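Local coordinates for glycoside hydrolase family 61 protein (PDB 5UFV) that oxidatively cleaves cellulose at a copper centre, as an AA9 lytic polysaccharide monooxygenase that yields C1-oxidised products, at residues Pro15-Phe20 and Trp30-Tyr35; Arg47-Thr52 and Tyr169-Gln174. All blocks are in the same frame, centred on the assembly; numbering follows the deposited sequence.

In the fold
Contact 1 folds the long excursion between strand 12-15 and helix 45-48 onto itself, and contact 2 ties the end of that helix to strand 167-177. Their centres are about 9 Å apart. Trp30 N lies 2.7 Å from Cys172 O, a probable backbone hydrogen bond that joins segment 30-35 to the strand. Gln31 OE1 and Thr52 N, 2.8 Å apart, probably bond as well, linking the two loops. Towards the copper, Tyr35 O packs against Tyr169 CE2 at 3.3 Å, and Tyr169 belongs to the metal site. The side chain of Tyr35 is about 7 Å from the copper, that of Pro170 about 11 Å.

Contact 1: residues Pro15-Phe20 and Trp30-Tyr35; sequences PGYSGF and WQWPDY
Tyr17 lays one ring face over Gln31 and turns an edge toward the indole of Trp32. With CG anti to the backbone N (chi1 -175°), the ring starts out toward Gln31. From the root outward, Tyr17 CB stands 3.9 Å from Trp32 NE1, and CG lies near Gln31 CA, which makes a CH-pi contact over the ring face. CD2 reaches Trp32 N at 3.5 Å and also approaches CD1 of the indole, the touch of an edge-to-face pair with the planes 70° apart. Next along this edge, Tyr17 CE2 meets Trp32 O near the ring plane, at 3.4 Å. Further out, CZ rests on Gln31 CG at 3.4 Å, and OH also lies beside that methylene. The amide beyond it leads away to Thr52, whose N binds Gln31 OE1.

The same indole face receives Gly19, whose CA is 3.7 Å from the centroid of the six-membered ring of Trp32, nearly on its normal. A water donates to both Gly19 O and Trp32 O, bridging the backbones.

At the far end, the edge of Phe20 points at the face of Tyr35, the planes 79° apart. Phe20 CE2 stands 3.5 Å above the Tyr35 plane, over its centre, while CE1 touches Asp34 CB at 3.5 Å.

Neither segment 15-20 beyond Pro15 nor segment 30-35 forms regular structure, yet aromatic packing joins them in the excursion between strand 12-15 and helix 45-48. Trp32 NE1 is held by Gln29, and the side chains of Trp30 and Trp32 lie against Cys172 and Glu171, respectively, of strand 167-177, bringing the paired loops against that strand, to which the backbone of Trp30 is also bonded at Cys172.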
ATOM      1  N   PRO A  15     -10.024  -8.410 -11.664  1.00 28.70           N
ATOM      2  CA  PRO A  15     -10.582  -7.067 -11.660  1.00 28.85           C
ATOM      3  C   PRO A  15     -10.808  -6.526 -10.256  1.00 28.07           C
ATOM      4  O   PRO A  15     -11.081  -7.258  -9.312  1.00 28.82           O
ATOM      5  CB  PRO A  15     -11.909  -7.208 -12.394  1.00 29.49           C
ATOM      6  CG  PRO A  15     -12.188  -8.667 -12.493  1.00 30.51           C
ATOM      7  CD  PRO A  15     -10.980  -9.437 -12.111  1.00 29.65           C
ATOM      8  N   GLY A  16     -10.671  -5.231 -10.114  1.00 26.94           N
ATOM      9  CA  GLY A  16     -10.979  -4.642  -8.849  1.00 27.07           C
ATOM     10  C   GLY A  16     -12.463  -4.313  -8.721  1.00 26.58           C
ATOM     11  O   GLY A  16     -13.263  -4.463  -9.663  1.00 23.25           O
ATOM     12  N   TYR A  17     -12.798  -3.847  -7.519  1.00 26.27           N
ATOM     13  CA  TYR A  17     -14.088  -3.262  -7.241  1.00 26.17           C
ATOM     14  C   TYR A  17     -14.177  -1.988  -8.033  1.00 25.97           C
ATOM     15  O   TYR A  17     -13.177  -1.297  -8.256  1.00 24.58           O
ATOM     16  CB  TYR A  17     -14.151  -2.972  -5.753  1.00 26.61           C
ATOM     17  CG  TYR A  17     -15.456  -2.470  -5.205  1.00 26.53           C
ATOM     18  CD1 TYR A  17     -16.532  -3.337  -4.985  1.00 25.96           C
ATOM     19  CD2 TYR A  17     -15.595  -1.124  -4.829  1.00 25.96           C
ATOM     20  CE1 TYR A  17     -17.724  -2.862  -4.447  1.00 25.95           C
ATOM     21  CE2 TYR A  17     -16.773  -0.639  -4.283  1.00 25.80           C
ATOM     22  CZ  TYR A  17     -17.829  -1.503  -4.082  1.00 26.80           C
ATOM     23  OH  TYR A  17     -18.990  -1.002  -3.526  1.00 27.61           O
ATOM     24  N   SER A  18     -15.376  -1.683  -8.484  1.00 27.02           N
ATOM     25  CA  SER A  18     -15.603  -0.483  -9.237  1.00 27.82           C
ATOM     26  C   SER A  18     -16.201   0.601  -8.336  1.00 27.21           C
ATOM     27  O   SER A  18     -17.423   0.784  -8.287  1.00 27.74           O
ATOM     28  CB  SER A  18     -16.515  -0.796 -10.405  1.00 31.00           C
ATOM     29  OG  SER A  18     -16.766   0.390 -11.164  1.00 37.39           O
ATOM     30  N   GLY A  19     -15.317   1.323  -7.649  1.00 26.05           N
ATOM     31  CA  GLY A  19     -15.667   2.354  -6.669  1.00 26.37           C
ATOM     32  C   GLY A  19     -16.737   3.345  -7.113  1.00 28.04           C
ATOM     33  O   GLY A  19     -17.675   3.615  -6.373  1.00 29.44           O
ATOM     34  N   PHE A  20     -16.634   3.850  -8.339  1.00 28.33           N
ATOM     35  CA  PHE A  20     -17.558   4.892  -8.805  1.00 27.85           C
ATOM     36  C   PHE A  20     -18.900   4.366  -9.301  1.00 27.48           C
ATOM     37  O   PHE A  20     -19.811   5.139  -9.518  1.00 27.17           O
ATOM     38  CB  PHE A  20     -16.937   5.709  -9.932  1.00 28.00           C
ATOM     39  CG  PHE A  20     -15.782   6.542  -9.516  1.00 27.41           C
ATOM     40  CD1 PHE A  20     -15.993   7.697  -8.755  1.00 28.37           C
ATOM     41  CD2 PHE A  20     -14.486   6.214  -9.937  1.00 27.48           C
ATOM     42  CE1 PHE A  20     -14.926   8.499  -8.380  1.00 28.67           C
ATOM     43  CE2 PHE A  20     -13.403   6.986  -9.564  1.00 27.43           C
ATOM     44  CZ  PHE A  20     -13.625   8.132  -8.778  1.00 29.76           C
ATOM     45  N   TRP A  30     -11.509  -5.263  -1.504  1.00 24.65           N
ATOM     46  CA  TRP A  30     -12.427  -4.627  -0.570  1.00 24.41           C
ATOM     47  C   TRP A  30     -12.907  -3.322  -1.169  1.00 24.62           C
ATOM     48  O   TRP A  30     -12.230  -2.728  -1.981  1.00 24.57           O
ATOM     49  CB  TRP A  30     -11.725  -4.376   0.766  1.00 24.07           C
ATOM     50  CG  TRP A  30     -11.555  -5.600   1.596  1.00 23.93           C
ATOM     51  CD1 TRP A  30     -11.409  -6.882   1.157  1.00 26.16           C
ATOM     52  CD2 TRP A  30     -11.481  -5.658   3.010  1.00 24.78           C
ATOM     53  NE1 TRP A  30     -11.274  -7.754   2.228  1.00 26.82           N
ATOM     54  CE2 TRP A  30     -11.310  -7.014   3.375  1.00 25.94           C
ATOM     55  CE3 TRP A  30     -11.553  -4.699   4.017  1.00 25.75           C
ATOM     56  CZ2 TRP A  30     -11.224  -7.417   4.678  1.00 26.01           C
ATOM     57  CZ3 TRP A  30     -11.458  -5.111   5.316  1.00 25.70           C
ATOM     58  CH2 TRP A  30     -11.307  -6.450   5.636  1.00 26.33           C
ATOM     59  N   GLN A  31     -14.087  -2.882  -0.771  1.00 25.71           N
ATOM     60  CA  GLN A  31     -14.744  -1.767  -1.435  1.00 25.37           C
ATOM     61  C   GLN A  31     -13.953  -0.508  -1.169  1.00 25.93           C
ATOM     62  O   GLN A  31     -13.268  -0.383  -0.174  1.00 28.79           O
ATOM     63  CB  GLN A  31     -16.183  -1.563  -0.928  1.00 25.21           C
ATOM     64  CG  GLN A  31     -17.102  -2.781  -0.964  1.00 25.20           C
ATOM     65  CD  GLN A  31     -16.969  -3.669   0.273  1.00 26.09           C
ATOM     66  OE1 GLN A  31     -15.943  -3.640   0.978  1.00 27.02           O
ATOM     67  NE2 GLN A  31     -17.994  -4.462   0.545  1.00 25.22           N
ATOM     68  N   TRP A  32     -14.056   0.432  -2.079  1.00 25.20           N
ATOM     69  CA  TRP A  32     -13.493   1.756  -1.897  1.00 23.88           C
ATOM     70  C   TRP A  32     -14.493   2.694  -2.566  1.00 23.84           C
ATOM     71  O   TRP A  32     -15.209   2.254  -3.474  1.00 23.40           O
ATOM     72  CB  TRP A  32     -12.090   1.856  -2.481  1.00 22.84           C
ATOM     73  CG  TRP A  32     -11.935   1.334  -3.872  1.00 22.27           C
ATOM     74  CD1 TRP A  32     -11.675   0.060  -4.224  1.00 21.77           C
ATOM     75  CD2 TRP A  32     -12.012   2.087  -5.092  1.00 21.28           C
ATOM     76  NE1 TRP A  32     -11.584  -0.041  -5.589  1.00 22.54           N
ATOM     77  CE2 TRP A  32     -11.785   1.187  -6.149  1.00 20.75           C
ATOM     78  CE3 TRP A  32     -12.257   3.433  -5.389  1.00 21.51           C
ATOM     79  CZ2 TRP A  32     -11.777   1.569  -7.488  1.00 20.52           C
ATOM     80  CZ3 TRP A  32     -12.263   3.830  -6.755  1.00 22.24           C
ATOM     81  CH2 TRP A  32     -12.019   2.885  -7.781  1.00 21.35           C
ATOM     82  N   PRO A  33     -14.613   3.935  -2.065  1.00 24.31           N
ATOM     83  CA  PRO A  33     -15.740   4.791  -2.463  1.00 25.73           C
ATOM     84  C   PRO A  33     -15.484   5.627  -3.725  1.00 26.09           C
ATOM     85  O   PRO A  33     -16.415   5.917  -4.481  1.00 27.61           O
ATOM     86  CB  PRO A  33     -15.920   5.714  -1.241  1.00 25.73           C
ATOM     87  CG  PRO A  33     -14.540   5.877  -0.685  1.00 25.88           C
ATOM     88  CD  PRO A  33     -13.780   4.589  -1.027  1.00 25.65           C
ATOM     89  N   ASP A  34     -14.234   6.022  -3.936  1.00 25.54           N
ATOM     90  CA  ASP A  34     -13.891   6.964  -4.999  1.00 25.57           C
ATOM     91  C   ASP A  34     -12.399   7.236  -4.871  1.00 24.38           C
ATOM     92  O   ASP A  34     -11.696   6.512  -4.171  1.00 23.49           O
ATOM     93  CB  ASP A  34     -14.741   8.245  -4.900  1.00 27.52           C
ATOM     94  CG  ASP A  34     -14.651   8.914  -3.508  1.00 31.90           C
ATOM     95  OD1 ASP A  34     -13.511   8.952  -2.911  1.00 32.30           O
ATOM     96  OD2 ASP A  34     -15.723   9.376  -3.005  1.00 33.04           O
ATOM     97  N   TYR A  35     -11.913   8.267  -5.540  1.00 24.96           N
ATOM     98  CA  TYR A  35     -10.487   8.560  -5.574  1.00 25.89           C
ATOM     99  C   TYR A  35     -10.006   9.610  -4.569  1.00 26.23           C
ATOM    100  O   TYR A  35      -8.859  10.041  -4.642  1.00 28.03           O
ATOM    101  CB  TYR A  35     -10.094   9.060  -6.961  1.00 26.20           C
ATOM    102  CG  TYR A  35     -10.011   8.055  -8.091  1.00 25.80           C
ATOM    103  CD1 TYR A  35     -10.011   6.686  -7.873  1.00 26.00           C
ATOM    104  CD2 TYR A  35      -9.876   8.520  -9.403  1.00 25.66           C
ATOM    105  CE1 TYR A  35      -9.920   5.800  -8.942  1.00 27.42           C
ATOM    106  CE2 TYR A  35      -9.760   7.663 -10.459  1.00 25.97           C
ATOM    107  CZ  TYR A  35      -9.790   6.307 -10.247  1.00 27.06           C
ATOM    108  OH  TYR A  35      -9.669   5.477 -11.344  1.00 28.29           O
TER
HETATM  109  O   HOH W   1     -18.318   2.501  -3.522  1.00 32.94           O

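Contact 2: residues Arg47-Thr52 and Tyr169-Gln174; sequences RCNGGT and YPECAQ
The side chains of Asn49 and Glu171 run side by side and point the same way, with the amide and carboxylate planes 39° apart. Asn49 ND2 donates to Pro170 O at 3.3 Å; the donor lies in the carbonyl plane, though the oxygen is tilted 27° out of the amide plane. The same nitrogen makes a weak bond to Glu171 OE2, at 3.4 Å. The pyrrolidine of Pro170 crosses the Asn49 side chain at about a right angle, its CD 3.9 Å from ND2.

Pro170 O and Glu171 OE2 are both acceptors and stand only 3.0 Å apart, so a shared N-H donor probably eases their repulsion. The other carboxylate oxygen, Glu171 OE1, is bonded by Val4 N. An alanine at Asn49 would probably leave Pro170 O and Glu171 OE2 facing each other without that common donor, and the carboxylate less firmly placed on this side.

Next to this polar grip, Cys48 SG and Cys172 SG join at 2.1 Å in a left-handed disulfide (chi3 -89°). Arg47 O lies 3.4 Å from Cys172 SG and accepts from Arg154 of strand 149-159. From Cys48, at the end of the short helix 45-48, the chain reverses in a type I' turn to Gly51, closed by Gly51 N to Cys48 O at 3.1 Å.

Buried where the 47-52 turn covers strand 167-177 of the AA9 beta-sandwich, this crosslink pins the helix end to the strand that also supplies Tyr169 to the copper site.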
ATOM      1  N   ARG A  47      -7.215   2.200   6.806  1.00 27.32           N
ATOM      2  CA  ARG A  47      -6.937   0.789   6.665  1.00 27.25           C
ATOM      3  C   ARG A  47      -7.217   0.256   5.269  1.00 27.30           C
ATOM      4  O   ARG A  47      -6.316  -0.210   4.578  1.00 25.73           O
ATOM      5  CB  ARG A  47      -7.733  -0.022   7.702  1.00 28.71           C
ATOM      6  CG  ARG A  47      -7.297  -1.476   7.810  1.00 29.45           C
ATOM      7  CD  ARG A  47      -8.055  -2.225   8.885  1.00 29.60           C
ATOM      8  NE  ARG A  47      -7.746  -1.614  10.156  1.00 30.26           N
ATOM      9  CZ  ARG A  47      -8.387  -1.833  11.283  1.00 29.35           C
ATOM     10  NH1 ARG A  47      -9.406  -2.689  11.345  1.00 31.00           N
ATOM     11  NH2 ARG A  47      -8.008  -1.162  12.340  1.00 28.22           N
ATOM     12  N   CYS A  48      -8.470   0.297   4.863  1.00 29.26           N
ATOM     13  CA  CYS A  48      -8.875  -0.250   3.578  1.00 30.14           C
ATOM     14  C   CYS A  48      -9.874   0.676   2.915  1.00 29.35           C
ATOM     15  O   CYS A  48     -10.763   0.227   2.187  1.00 29.91           O
ATOM     16  CB  CYS A  48      -9.504  -1.632   3.785  1.00 35.09           C
ATOM     17  SG  CYS A  48      -8.366  -2.937   4.353  1.00 38.31           S
ATOM     18  N   ASN A  49      -9.716   1.979   3.155  1.00 27.63           N
ATOM     19  CA  ASN A  49     -10.573   2.992   2.552  1.00 26.27           C
ATOM     20  C   ASN A  49     -12.032   2.686   2.831  1.00 26.30           C
ATOM     21  O   ASN A  49     -12.884   2.895   1.968  1.00 26.88           O
ATOM     22  CB  ASN A  49     -10.315   3.074   1.040  1.00 24.94           C
ATOM     23  CG  ASN A  49     -10.392   4.480   0.480  1.00 23.27           C
ATOM     24  OD1 ASN A  49     -11.012   5.366   1.030  1.00 24.73           O
ATOM     25  ND2 ASN A  49      -9.779   4.666  -0.647  1.00 22.81           N
ATOM     26  N   GLY A  50     -12.313   2.177   4.033  1.00 25.96           N
ATOM     27  CA  GLY A  50     -13.691   1.931   4.485  1.00 25.45           C
ATOM     28  C   GLY A  50     -14.345   0.652   3.977  1.00 24.95           C
ATOM     29  O   GLY A  50     -15.462   0.365   4.346  1.00 25.86           O
ATOM     30  N   GLY A  51     -13.671  -0.124   3.136  1.00 24.68           N
ATOM     31  CA  GLY A  51     -14.182  -1.445   2.718  1.00 25.33           C
ATOM     32  C   GLY A  51     -14.376  -2.372   3.916  1.00 26.69           C
ATOM     33  O   GLY A  51     -13.855  -2.133   5.016  1.00 27.74           O
ATOM     34  N   THR A  52     -15.154  -3.417   3.707  1.00 27.10           N
ATOM     35  CA  THR A  52     -15.480  -4.365   4.771  1.00 27.94           C
ATOM     36  C   THR A  52     -15.149  -5.775   4.407  1.00 28.00           C
ATOM     37  O   THR A  52     -15.067  -6.618   5.295  1.00 30.04           O
ATOM     38  CB  THR A  52     -16.979  -4.368   5.074  1.00 28.70           C
ATOM     39  OG1 THR A  52     -17.706  -4.451   3.843  1.00 28.11           O
ATOM     40  CG2 THR A  52     -17.384  -3.098   5.843  1.00 28.90           C
ATOM     41  N   TYR A 169      -3.901   7.116   0.089  1.00 26.37           N
ATOM     42  CA  TYR A 169      -4.788   6.462  -0.867  1.00 25.80           C
ATOM     43  C   TYR A 169      -4.543   4.965  -0.756  1.00 25.75           C
ATOM     44  O   TYR A 169      -3.575   4.483  -1.337  1.00 24.51           O
ATOM     45  CB  TYR A 169      -4.463   6.911  -2.297  1.00 25.43           C
ATOM     46  CG  TYR A 169      -4.570   8.399  -2.536  1.00 24.53           C
ATOM     47  CD1 TYR A 169      -3.535   9.264  -2.198  1.00 23.54           C
ATOM     48  CD2 TYR A 169      -5.697   8.925  -3.128  1.00 24.65           C
ATOM     49  CE1 TYR A 169      -3.637  10.616  -2.451  1.00 24.65           C
ATOM     50  CE2 TYR A 169      -5.821  10.276  -3.374  1.00 24.49           C
ATOM     51  CZ  TYR A 169      -4.794  11.110  -3.040  1.00 25.62           C
ATOM     52  OH  TYR A 169      -4.972  12.445  -3.306  1.00 27.66           O
ATOM     53  N   PRO A 170      -5.394   4.238   0.011  1.00 26.14           N
ATOM     54  CA  PRO A 170      -5.195   2.811   0.250  1.00 25.60           C
ATOM     55  C   PRO A 170      -6.314   1.929  -0.272  1.00 26.14           C
ATOM     56  O   PRO A 170      -7.452   2.374  -0.371  1.00 26.36           O
ATOM     57  CB  PRO A 170      -5.216   2.745   1.772  1.00 26.46           C
ATOM     58  CG  PRO A 170      -6.282   3.751   2.128  1.00 26.99           C
ATOM     59  CD  PRO A 170      -6.263   4.818   1.057  1.00 26.23           C
ATOM     60  N   GLU A 171      -5.990   0.670  -0.576  1.00 26.58           N
ATOM     61  CA  GLU A 171      -6.983  -0.346  -0.932  1.00 25.61           C
ATOM     62  C   GLU A 171      -6.471  -1.707  -0.467  1.00 26.82           C
ATOM     63  O   GLU A 171      -5.254  -1.897  -0.403  1.00 27.87           O
ATOM     64  CB  GLU A 171      -7.214  -0.379  -2.443  1.00 25.73           C
ATOM     65  CG  GLU A 171      -8.215   0.633  -2.989  1.00 25.05           C
ATOM     66  CD  GLU A 171      -7.605   1.980  -3.338  1.00 24.26           C
ATOM     67  OE1 GLU A 171      -6.443   2.046  -3.774  1.00 23.35           O
ATOM     68  OE2 GLU A 171      -8.308   2.996  -3.192  1.00 25.21           O
ATOM     69  N   CYS A 172      -7.405  -2.618  -0.145  1.00 27.62           N
ATOM     70  CA  CYS A 172      -7.126  -4.014   0.274  1.00 28.90           C
ATOM     71  C   CYS A 172      -7.764  -5.039  -0.671  1.00 26.18           C
ATOM     72  O   CYS A 172      -8.849  -4.790  -1.241  1.00 23.12           O
ATOM     73  CB  CYS A 172      -7.617  -4.309   1.702  1.00 31.19           C
ATOM     74  SG  CYS A 172      -6.963  -3.095   2.855  1.00 40.10           S
ATOM     75  N   ALA A 173      -7.067  -6.177  -0.794  1.00 24.04           N
ATOM     76  CA  ALA A 173      -7.469  -7.322  -1.631  1.00 25.19           C
ATOM     77  C   ALA A 173      -7.174  -8.609  -0.891  1.00 25.61           C
ATOM     78  O   ALA A 173      -6.396  -8.603   0.057  1.00 27.61           O
ATOM     79  CB  ALA A 173      -6.717  -7.316  -2.949  1.00 24.50           C
ATOM     80  N   GLN A 174      -7.778  -9.700  -1.327  1.00 26.32           N
ATOM     81  CA  GLN A 174      -7.718 -10.969  -0.591  1.00 28.61           C
ATOM     82  C   GLN A 174      -6.833 -12.027  -1.289  1.00 30.54           C
ATOM     83  O   GLN A 174      -7.055 -12.378  -2.454  1.00 31.63           O
ATOM     84  CB  GLN A 174      -9.138 -11.500  -0.366  1.00 28.77           C
ATOM     85  CG  GLN A 174     -10.000 -10.518   0.402  1.00 29.34           C
ATOM     86  CD  GLN A 174     -11.301 -11.083   0.927  1.00 29.70           C
ATOM     87  OE1 GLN A 174     -11.770 -10.662   1.977  1.00 32.75           O
ATOM     88  NE2 GLN A 174     -11.891 -12.007   0.210  1.00 29.52           N
TER